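Local coordinates for glycosyltransferase Gtf1 (Streptococcus gordonii, PDB 5E9T), which belongs to the GT-B-fold glycosyltransferases and assembles with the glycosyltransferase-stabilizing protein Gtf2, at residues A25-R29 against G56-E61; L44-H50 against V125-E129; V88-E93 against Y104-Q108; V173-M177 against Y187-D191. The protein carries 1 engineered substitution. The contacts are given in a common frame with arbitrary orientation. Numbering follows the deposited sequence.

Interaction 1 (A25-R29 against G56-E61); sequences AQILR and GFLDEE
Residues 25-29 are regular alpha-helix, near the end of helix 17-30, and face the turn that leads from helix 48-55 into strand 62-64 of the parallel sheet in the N-terminal, Rossmann-like half of this GT-B protein. Ala-25 and Phe-57 come closest, their CA atoms 6.9 Å apart. Gly-56 closes helix 48-55 in a Schellman motif at phi/psi 111/-5, where a CB would strike the preceding carbonyl and crowd Gln-26 NE2. Phe-57 and Leu-58 are extended, and 59-61 form a 3-10 turn in which Glu-61 N bonds to Leu-58 O (2.7 Å). Ala-25 is small enough to let the Phe-57 ring in, CB to CE1 being 3.7 Å; both side chains also meet Phe-37 of strand 35-39. Arg-29 (m, t, t) is long enough to cross the gap and is held at its guanidinium edge: NE gives a hydrogen bond and salt bridge to Glu-61 OE2 (2.7 Å), while NH2 bonds to Glu-61 OE1 (3.2 Å) and Gly-56 O (2.9 Å). Leu-58 lies over one guanidinium face. Glu-61 (m, t) bonds back to its own turn as well, its OE1 accepting from Leu-58 N at 2.7 Å.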
# COMPACT_ATOMS: atom_id res chain seq x y z
N ALA A 25 -8.61 33.55 -16.85
CA ALA A 25 -9.45 33.02 -17.92
C ALA A 25 -9.81 34.11 -18.92
O ALA A 25 -9.67 33.92 -20.14
CB ALA A 25 -10.71 32.38 -17.35
N GLN A 26 -10.27 35.26 -18.43
CA GLN A 26 -10.63 36.37 -19.31
C GLN A 26 -9.44 36.81 -20.16
O GLN A 26 -9.59 37.07 -21.36
CB GLN A 26 -11.17 37.54 -18.49
CG GLN A 26 -12.61 37.38 -18.04
CD GLN A 26 -13.01 38.40 -16.99
OE1 GLN A 26 -12.70 39.58 -17.10
NE2 GLN A 26 -13.72 37.93 -15.96
N ILE A 27 -8.25 36.89 -19.55
CA ILE A 27 -7.05 37.24 -20.31
C ILE A 27 -6.76 36.19 -21.37
O ILE A 27 -6.56 36.50 -22.55
CB ILE A 27 -5.84 37.40 -19.39
CG1 ILE A 27 -5.81 38.76 -18.72
CG2 ILE A 27 -4.56 37.27 -20.18
CD1 ILE A 27 -4.53 38.94 -17.96
N LEU A 28 -6.69 34.92 -20.94
CA LEU A 28 -6.32 33.85 -21.86
C LEU A 28 -7.28 33.73 -23.02
O LEU A 28 -6.91 33.19 -24.07
CB LEU A 28 -6.22 32.53 -21.10
CG LEU A 28 -4.99 32.34 -20.21
CD1 LEU A 28 -5.04 31.02 -19.48
CD2 LEU A 28 -3.71 32.45 -21.02
N ARG A 29 -8.52 34.22 -22.88
CA ARG A 29 -9.46 34.18 -24.00
C ARG A 29 -9.02 35.09 -25.13
O ARG A 29 -8.89 34.65 -26.28
CB ARG A 29 -10.86 34.56 -23.52
CG ARG A 29 -11.50 33.56 -22.58
CD ARG A 29 -12.99 33.83 -22.42
NE ARG A 29 -13.50 33.31 -21.15
CZ ARG A 29 -14.01 34.07 -20.19
NH1 ARG A 29 -14.08 35.38 -20.35
NH2 ARG A 29 -14.46 33.52 -19.07
N GLY A 56 -17.48 34.09 -13.51
CA GLY A 56 -17.15 34.51 -14.86
C GLY A 56 -16.61 33.45 -15.81
O GLY A 56 -16.40 33.78 -16.99
N PHE A 57 -16.36 32.22 -15.37
CA PHE A 57 -15.91 31.20 -16.31
C PHE A 57 -17.02 30.86 -17.31
O PHE A 57 -18.21 31.07 -17.06
CB PHE A 57 -15.49 29.92 -15.60
CG PHE A 57 -14.27 30.05 -14.75
CD1 PHE A 57 -13.01 30.16 -15.33
CD2 PHE A 57 -14.37 30.03 -13.38
CE1 PHE A 57 -11.88 30.28 -14.54
CE2 PHE A 57 -13.24 30.15 -12.58
CZ PHE A 57 -12.00 30.27 -13.16
N LEU A 58 -16.60 30.31 -18.45
CA LEU A 58 -17.52 29.67 -19.38
C LEU A 58 -17.56 28.18 -19.10
O LEU A 58 -16.55 27.58 -18.72
CB LEU A 58 -17.09 29.92 -20.83
CG LEU A 58 -16.75 31.36 -21.23
CD1 LEU A 58 -16.31 31.43 -22.68
CD2 LEU A 58 -17.93 32.28 -20.98
N ASP A 59 -18.74 27.57 -19.26
CA ASP A 59 -18.88 26.15 -18.99
C ASP A 59 -17.93 25.32 -19.84
O ASP A 59 -17.46 24.26 -19.40
CB ASP A 59 -20.32 25.70 -19.22
CG ASP A 59 -21.32 26.57 -18.49
OD1 ASP A 59 -20.91 27.32 -17.58
OD2 ASP A 59 -22.53 26.51 -18.83
N GLU A 60 -17.62 25.79 -21.05
CA GLU A 60 -16.64 25.12 -21.90
C GLU A 60 -15.22 25.17 -21.32
O GLU A 60 -14.35 24.45 -21.82
CB GLU A 60 -16.67 25.75 -23.29
CG GLU A 60 -16.93 27.25 -23.27
CD GLU A 60 -16.94 27.87 -24.65
OE1 GLU A 60 -17.84 28.69 -24.93
OE2 GLU A 60 -16.05 27.54 -25.46
N GLU A 61 -14.97 26.01 -20.31
CA GLU A 61 -13.66 26.12 -19.69
C GLU A 61 -13.48 25.25 -18.45
O GLU A 61 -12.36 25.13 -17.96
CB GLU A 61 -13.37 27.58 -19.32
CG GLU A 61 -13.20 28.50 -20.51
CD GLU A 61 -13.29 29.97 -20.13
OE1 GLU A 61 -14.05 30.30 -19.19
OE2 GLU A 61 -12.60 30.79 -20.76

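Interaction 2 (L44-H50 against V125-E129); sequences LADNIQH and VEHVE
The loop leading into helix 48-55 meets a classic beta bulge in strand 125-132, whose residues Glu-126 (phi/psi -83/-42) and His-127 (-135/154) both face Tyr-116. Asn-47 and Glu-126 have the nearest CA atoms, 7.2 Å apart. Asn-47 is the N-cap, a place for a short side chain whose carbonyl can reach backbone N-H groups: with phi/psi -59/125 and chi1 t, OD1 accepts from Gln-49 N at 3.0 Å, while ND2 bonds to Thr-77 OG1. Glu-126, stretched out with chi1 m and chi2 t, is long enough to span the gap, carrying OE2 to 2.7 Å from ND1 of His-50 (chi1 m) and to 3.6 Å from Asn-47 N. Histidine suits position 50 because its ring has two polar edges: ND1 faces the carboxylate and NE2 is hydrogen-bonded to Thr-77 N. Asp-46 OD1 lies 4.2 Å from Glu-126 OE1, a proximity of like charges, but OD1 is bonded to Trp-12 NE1. His-127, with an off-rotamer chi1 of -28°, gives a weak hydrogen bond from NE2 to Leu-44 O (3.2 Å) and sets CE1 3.5 Å from Ala-45 O. The contact joins the Rossmann-like half to the extended antiparallel sheet: strands 111-117 and 135-142 flank the bulge, Tyr-141 packs against Leu-44 and His-127, and Val-125 and Val-128 rest on helix 81-86.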
# COMPACT_ATOMS: atom_id res chain seq x y z
N LEU A 44 -20.93 18.96 -4.20
CA LEU A 44 -22.33 18.66 -4.48
C LEU A 44 -23.34 19.67 -3.95
O LEU A 44 -24.48 19.68 -4.43
CB LEU A 44 -22.69 17.27 -3.95
CG LEU A 44 -21.94 16.16 -4.67
CD1 LEU A 44 -22.30 14.81 -4.06
CD2 LEU A 44 -22.23 16.19 -6.16
N ALA A 45 -22.97 20.53 -3.00
CA ALA A 45 -23.98 21.34 -2.32
C ALA A 45 -24.54 22.41 -3.24
O ALA A 45 -25.68 22.85 -3.07
CB ALA A 45 -23.41 21.97 -1.05
N ASP A 46 -23.75 22.84 -4.21
CA ASP A 46 -24.21 23.63 -5.33
C ASP A 46 -23.71 22.98 -6.61
O ASP A 46 -22.66 22.33 -6.62
CB ASP A 46 -23.69 25.07 -5.25
CG ASP A 46 -24.41 25.89 -4.20
OD1 ASP A 46 -25.50 26.42 -4.51
OD2 ASP A 46 -23.89 26.00 -3.07
N ASN A 47 -24.48 23.13 -7.68
CA ASN A 47 -24.00 22.73 -8.99
C ASN A 47 -22.73 23.52 -9.29
O ASN A 47 -22.74 24.76 -9.23
CB ASN A 47 -25.07 23.00 -10.04
CG ASN A 47 -24.77 22.35 -11.38
OD1 ASN A 47 -23.63 22.35 -11.84
ND2 ASN A 47 -25.80 21.80 -12.02
N ILE A 48 -21.64 22.81 -9.60
CA ILE A 48 -20.37 23.50 -9.78
C ILE A 48 -20.46 24.51 -10.91
O ILE A 48 -19.73 25.50 -10.93
CB ILE A 48 -19.22 22.49 -10.01
CG1 ILE A 48 -17.87 23.17 -9.74
CG2 ILE A 48 -19.27 21.94 -11.42
CD1 ILE A 48 -16.67 22.28 -9.97
N GLN A 49 -21.37 24.28 -11.86
CA GLN A 49 -21.57 25.24 -12.94
C GLN A 49 -22.07 26.57 -12.39
O GLN A 49 -21.60 27.64 -12.81
CB GLN A 49 -22.54 24.67 -13.97
CG GLN A 49 -22.59 25.44 -15.28
CD GLN A 49 -23.52 26.63 -15.23
OE1 GLN A 49 -24.34 26.76 -14.33
NE2 GLN A 49 -23.39 27.52 -16.22
N HIS A 50 -23.01 26.53 -11.44
CA HIS A 50 -23.53 27.76 -10.86
C HIS A 50 -22.42 28.57 -10.20
O HIS A 50 -22.44 29.81 -10.25
CB HIS A 50 -24.62 27.44 -9.83
CG HIS A 50 -25.73 26.59 -10.37
ND1 HIS A 50 -26.71 26.05 -9.56
CD2 HIS A 50 -26.02 26.19 -11.63
CE1 HIS A 50 -27.55 25.35 -10.30
NE2 HIS A 50 -27.16 25.42 -11.56
N VAL A 125 -34.68 22.05 -9.61
CA VAL A 125 -34.36 21.18 -8.48
C VAL A 125 -32.91 20.72 -8.57
O VAL A 125 -32.54 20.03 -9.53
CB VAL A 125 -35.28 19.95 -8.42
CG1 VAL A 125 -35.21 19.28 -7.06
CG2 VAL A 125 -36.70 20.34 -8.77
N GLU A 126 -32.10 21.08 -7.57
CA GLU A 126 -30.72 20.59 -7.53
C GLU A 126 -30.60 19.20 -6.91
O GLU A 126 -29.84 18.37 -7.42
CB GLU A 126 -29.84 21.60 -6.79
CG GLU A 126 -29.33 22.72 -7.68
CD GLU A 126 -28.51 23.76 -6.94
OE1 GLU A 126 -28.58 23.80 -5.69
OE2 GLU A 126 -27.79 24.54 -7.60
N HIS A 127 -31.31 18.92 -5.82
CA HIS A 127 -31.21 17.64 -5.14
C HIS A 127 -32.59 17.10 -4.79
O HIS A 127 -33.54 17.87 -4.61
CB HIS A 127 -30.40 17.70 -3.84
CG HIS A 127 -29.36 18.78 -3.81
ND1 HIS A 127 -29.42 19.84 -2.94
CD2 HIS A 127 -28.24 18.95 -4.55
CE1 HIS A 127 -28.38 20.62 -3.14
NE2 HIS A 127 -27.65 20.10 -4.11
N VAL A 128 -32.68 15.78 -4.68
CA VAL A 128 -33.87 15.10 -4.16
C VAL A 128 -33.42 14.02 -3.20
O VAL A 128 -32.60 13.16 -3.55
CB VAL A 128 -34.74 14.49 -5.28
CG1 VAL A 128 -35.99 13.87 -4.67
CG2 VAL A 128 -35.12 15.54 -6.29
N GLU A 129 -33.97 14.04 -1.99
CA GLU A 129 -33.77 12.98 -1.01
C GLU A 129 -34.99 12.08 -0.99
O GLU A 129 -36.13 12.57 -0.98
CB GLU A 129 -33.50 13.56 0.38
CG GLU A 129 -32.09 14.11 0.55
CD GLU A 129 -31.98 15.10 1.70
OE1 GLU A 129 -33.03 15.49 2.26
OE2 GLU A 129 -30.84 15.48 2.05

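Interaction 3 (V88-E93 against Y104-Q108); sequences VAGQPE and YFYPQ
Loop 88-93 runs from helix 81-86 towards strand 94-98 and crosses the end of strand 101-106, the end-to-end directions 79° apart and the CA atoms of Pro-92 and Tyr-106 at 4.8 Å. Two weak hydrogen bonds link the segments: one between backbones, Glu-93 N to Phe-105 O (3.0 Å), and one from the side chain of Gln-108 (chi1 p, chi2 m), NE2 to Gln-91 O (3.0 Å). By contrast Glu-93 OE2 and Gln-108 OE1, 3.3 Å apart, are both acceptors and do not bond. Pro-92 has no N-H, so it leaves no donor unsatisfied, and its CB makes a CH-pi contact over the face of the Tyr-106 ring. Tyr-106 (m) also meets Val-88, CB to OH 3.9 Å. At Gly-90 (97/177) a CB would be jammed against the preceding carbonyl O, and would come 3.5 Å from Tyr-106 CD2. Ala-89 makes backbone hydrogen bonds to the Gtf2 chain. The loop thus folds over the hairpin of strands 94-98 and 101-106, at the edge of the antiparallel sheet within this chain.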
# COMPACT_ATOMS: atom_id res chain seq x y z
N VAL A 88 -41.18 9.74 -10.04
CA VAL A 88 -41.49 9.03 -8.80
C VAL A 88 -42.88 8.44 -8.93
O VAL A 88 -43.83 9.15 -9.29
CB VAL A 88 -41.39 9.95 -7.57
CG1 VAL A 88 -41.41 9.12 -6.30
CG2 VAL A 88 -40.13 10.80 -7.64
N ALA A 89 -43.01 7.15 -8.65
CA ALA A 89 -44.29 6.47 -8.83
C ALA A 89 -45.27 6.86 -7.73
O ALA A 89 -44.89 7.06 -6.58
CB ALA A 89 -44.09 4.95 -8.84
N GLY A 90 -46.54 6.95 -8.11
CA GLY A 90 -47.59 7.41 -7.22
C GLY A 90 -47.88 8.88 -7.41
O GLY A 90 -47.26 9.58 -8.22
N GLN A 91 -48.88 9.35 -6.66
CA GLN A 91 -49.12 10.78 -6.59
C GLN A 91 -49.09 11.23 -5.13
O GLN A 91 -49.65 10.56 -4.26
CB GLN A 91 -50.48 11.14 -7.22
CG GLN A 91 -50.54 10.96 -8.73
CD GLN A 91 -49.87 12.09 -9.49
OE1 GLN A 91 -48.83 11.89 -10.12
NE2 GLN A 91 -50.47 13.27 -9.45
N PRO A 92 -48.45 12.36 -4.84
CA PRO A 92 -48.36 12.80 -3.44
C PRO A 92 -49.66 13.41 -2.95
O PRO A 92 -50.35 14.13 -3.67
CB PRO A 92 -47.23 13.84 -3.48
CG PRO A 92 -47.29 14.39 -4.87
CD PRO A 92 -47.74 13.26 -5.76
N GLU A 93 -49.99 13.10 -1.69
CA GLU A 93 -51.18 13.66 -1.07
C GLU A 93 -51.01 15.15 -0.82
O GLU A 93 -51.88 15.96 -1.15
CB GLU A 93 -51.47 12.94 0.24
CG GLU A 93 -52.91 12.51 0.42
CD GLU A 93 -53.04 11.00 0.45
OE1 GLU A 93 -53.08 10.43 1.56
OE2 GLU A 93 -53.09 10.39 -0.64
N TYR A 104 -42.56 16.50 -0.75
CA TYR A 104 -43.76 15.85 -1.25
C TYR A 104 -43.98 14.57 -0.47
O TYR A 104 -43.05 13.77 -0.31
CB TYR A 104 -43.66 15.55 -2.75
CG TYR A 104 -43.68 16.76 -3.64
CD1 TYR A 104 -44.86 17.46 -3.86
CD2 TYR A 104 -42.54 17.21 -4.28
CE1 TYR A 104 -44.89 18.56 -4.68
CE2 TYR A 104 -42.56 18.31 -5.10
CZ TYR A 104 -43.74 18.99 -5.30
OH TYR A 104 -43.77 20.09 -6.12
N PHE A 105 -45.21 14.36 0.00
CA PHE A 105 -45.51 13.27 0.92
C PHE A 105 -46.35 12.20 0.23
O PHE A 105 -47.27 12.51 -0.53
CB PHE A 105 -46.25 13.79 2.15
CG PHE A 105 -45.40 14.65 3.04
CD1 PHE A 105 -45.10 15.96 2.69
CD2 PHE A 105 -44.91 14.15 4.24
CE1 PHE A 105 -44.32 16.75 3.52
CE2 PHE A 105 -44.13 14.93 5.06
CZ PHE A 105 -43.84 16.24 4.70
N TYR A 106 -46.02 10.94 0.51
CA TYR A 106 -46.73 9.78 -0.03
C TYR A 106 -47.15 8.89 1.13
O TYR A 106 -46.56 7.83 1.36
CB TYR A 106 -45.85 9.01 -1.02
CG TYR A 106 -45.43 9.79 -2.25
CD1 TYR A 106 -44.40 10.72 -2.20
CD2 TYR A 106 -46.03 9.56 -3.48
CE1 TYR A 106 -44.01 11.42 -3.33
CE2 TYR A 106 -45.65 10.25 -4.61
CZ TYR A 106 -44.63 11.18 -4.53
OH TYR A 106 -44.25 11.87 -5.66
N PRO A 107 -48.17 9.30 1.89
CA PRO A 107 -48.51 8.55 3.12
C PRO A 107 -48.95 7.13 2.84
O PRO A 107 -48.80 6.27 3.72
CB PRO A 107 -49.64 9.38 3.75
CG PRO A 107 -49.68 10.67 2.99
CD PRO A 107 -49.12 10.39 1.63
N GLN A 108 -49.51 6.87 1.66
CA GLN A 108 -49.98 5.52 1.34
C GLN A 108 -48.87 4.49 1.53
O GLN A 108 -49.13 3.38 2.02
CB GLN A 108 -50.52 5.48 -0.09
CG GLN A 108 -49.68 6.21 -1.15
CD GLN A 108 -49.97 7.70 -1.22
OE1 GLN A 108 -50.63 8.26 -0.35
NE2 GLN A 108 -49.49 8.34 -2.28

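Interaction 4 (V173-M177 against Y187-D191); sequences VAYDM and YRFPD
Strands 173-180 and 183-188 form an antiparallel beta hairpin, the touching parts running 148° apart. A classic bulge at Ala-174 (phi/psi -83/-44) and Tyr-175 (179/160), both facing Phe-166, lies in the first strand. Along the second, Tyr-187 (chi1 m) makes a non-hydrogen-bonded pair with selenomethionine Met-177, CA-CA 4.4 Å; its ring packs on Met-177 with CD1 3.6 Å from CB, and its hydroxyl bonds to Glu-184. Arg-188 and Asp-176 follow as the hydrogen-bonded pair, CA-CA 5.5 Å: Arg-188 N gives to Asp-176 O (2.8 Å), and Asp-176 N to Arg-188 O (3.2 Å). On the face these two share, Arg-188 (t, p, t) has the length and charge to reach the Gtf2 chain, where Glu-118 forms a salt bridge and Trp-107 a cation-pi contact; its NH1 bonds weakly to Pro-190 O (3.2 Å) and also hydrogen-bonds to Arg-192 O. Phe-189 (m) stays extended but lies beyond the last paired residue. Its ring is nearly parallel to that of Tyr-175 (p), planes at 9° and centroids 4.7 Å apart but slid so that they scarcely overlap; Tyr-175 CB sits over the Phe-189 ring in a CH-pi contact. Pro-190, past the ladder, sets CD 3.7 Å from Ala-174 O. Strand 158-167 flanks the hairpin on one edge, strand 193-194 on the other, and helix 197-208 packs on Tyr-187 and Phe-189.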
# COMPACT_ATOMS: atom_id res chain seq x y z
N VAL A 173 -24.06 3.49 -15.16
CA VAL A 173 -23.09 3.79 -14.12
C VAL A 173 -21.74 4.09 -14.74
O VAL A 173 -21.21 3.29 -15.53
CB VAL A 173 -22.99 2.62 -13.12
CG1 VAL A 173 -22.07 2.99 -11.97
CG2 VAL A 173 -24.37 2.25 -12.62
N ALA A 174 -21.18 5.26 -14.43
CA ALA A 174 -19.82 5.58 -14.84
C ALA A 174 -18.79 4.99 -13.88
O ALA A 174 -17.79 4.42 -14.32
CB ALA A 174 -19.64 7.09 -14.96
N TYR A 175 -19.03 5.11 -12.58
CA TYR A 175 -18.16 4.62 -11.51
C TYR A 175 -18.80 4.99 -10.19
O TYR A 175 -19.62 5.91 -10.13
CB TYR A 175 -16.74 5.20 -11.59
CG TYR A 175 -16.66 6.68 -11.27
CD1 TYR A 175 -17.10 7.64 -12.18
CD2 TYR A 175 -16.15 7.13 -10.05
CE1 TYR A 175 -17.03 8.99 -11.89
CE2 TYR A 175 -16.08 8.48 -9.76
CZ TYR A 175 -16.52 9.41 -10.68
OH TYR A 175 -16.46 10.75 -10.40
N ASP A 176 -18.40 4.30 -9.12
CA ASP A 176 -18.89 4.63 -7.79
C ASP A 176 -17.73 4.57 -6.81
O ASP A 176 -16.65 4.05 -7.10
CB ASP A 176 -20.04 3.70 -7.36
CG ASP A 176 -19.62 2.25 -7.21
OD1 ASP A 176 -18.96 1.92 -6.20
OD2 ASP A 176 -19.97 1.44 -8.10
N MSE A 177 -17.97 5.12 -5.62
CA MSE A 177 -16.94 5.25 -4.60
C MSE A 177 -17.48 4.92 -3.22
O MSE A 177 -18.66 5.14 -2.95
CB MSE A 177 -16.38 6.67 -4.62
CG MSE A 177 -17.47 7.71 -4.62
SE MSE A 177 -16.82 9.47 -4.15
CE MSE A 177 -16.49 10.08 -5.96
N TYR A 187 -12.43 3.72 -5.06
CA TYR A 187 -13.08 4.09 -6.32
C TYR A 187 -13.16 2.85 -7.20
O TYR A 187 -12.15 2.17 -7.40
CB TYR A 187 -12.31 5.19 -7.04
CG TYR A 187 -12.04 6.41 -6.20
CD1 TYR A 187 -13.06 7.29 -5.87
CD2 TYR A 187 -10.76 6.69 -5.74
CE1 TYR A 187 -12.81 8.41 -5.10
CE2 TYR A 187 -10.51 7.80 -4.96
CZ TYR A 187 -11.54 8.66 -4.65
OH TYR A 187 -11.30 9.77 -3.88
N ARG A 188 -14.35 2.56 -7.72
CA ARG A 188 -14.54 1.41 -8.59
C ARG A 188 -14.95 1.89 -9.98
O ARG A 188 -16.04 2.44 -10.15
CB ARG A 188 -15.58 0.45 -8.04
CG ARG A 188 -15.74 -0.79 -8.91
CD ARG A 188 -14.39 -1.46 -9.13
NE ARG A 188 -14.52 -2.87 -9.49
CZ ARG A 188 -14.00 -3.41 -10.59
NH1 ARG A 188 -13.30 -2.66 -11.43
NH2 ARG A 188 -14.17 -4.70 -10.83
N PHE A 189 -14.08 1.66 -10.95
CA PHE A 189 -14.42 1.80 -12.35
C PHE A 189 -14.68 0.42 -12.94
O PHE A 189 -14.48 -0.60 -12.28
CB PHE A 189 -13.27 2.49 -13.09
CG PHE A 189 -13.16 3.96 -12.80
CD1 PHE A 189 -12.48 4.41 -11.68
CD2 PHE A 189 -13.75 4.88 -13.64
CE1 PHE A 189 -12.37 5.76 -11.42
CE2 PHE A 189 -13.65 6.23 -13.38
CZ PHE A 189 -12.96 6.67 -12.27
N PRO A 190 -15.14 0.35 -14.20
CA PRO A 190 -15.24 -0.99 -14.82
C PRO A 190 -13.88 -1.65 -14.97
O PRO A 190 -13.71 -2.81 -14.59
CB PRO A 190 -15.90 -0.69 -16.17
CG PRO A 190 -16.63 0.59 -15.96
CD PRO A 190 -15.79 1.38 -15.02
N ASP A 191 -12.91 -0.93 -15.52
CA ASP A 191 -11.57 -1.44 -15.75
C ASP A 191 -10.54 -0.99 -14.71
O ASP A 191 -9.36 -1.32 -14.85
CB ASP A 191 -11.10 -1.05 -17.15
CG ASP A 191 -11.37 0.40 -17.47
OD1 ASP A 191 -11.97 1.10 -16.63
OD2 ASP A 191 -10.99 0.85 -18.58

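How the interactions relate
From interaction 1 in the Rossmann-like half, interaction 2 leads to the extended antiparallel sheet, and interactions 3 and 4 lie further out in two different parts of it. Interactions 1 and 2 alternate along the chain and touch: interaction 2 holds the first turn of helix 48-55, interaction 1 begins at the residue that follows its end, and Asp-59 OD1 lies 2.8 Å from Gln-49 NE2 in a probable hydrogen bond. Interaction 3 is nested in the loop that interaction 2 closes, nearest atoms about 6 Å apart. Interaction 4 comes later in the chain, its nearest atoms about 8 Å from interaction 2. The centres of interactions 3 and 4 are 32 Å apart, yet each presents residues to the Gtf2 chain.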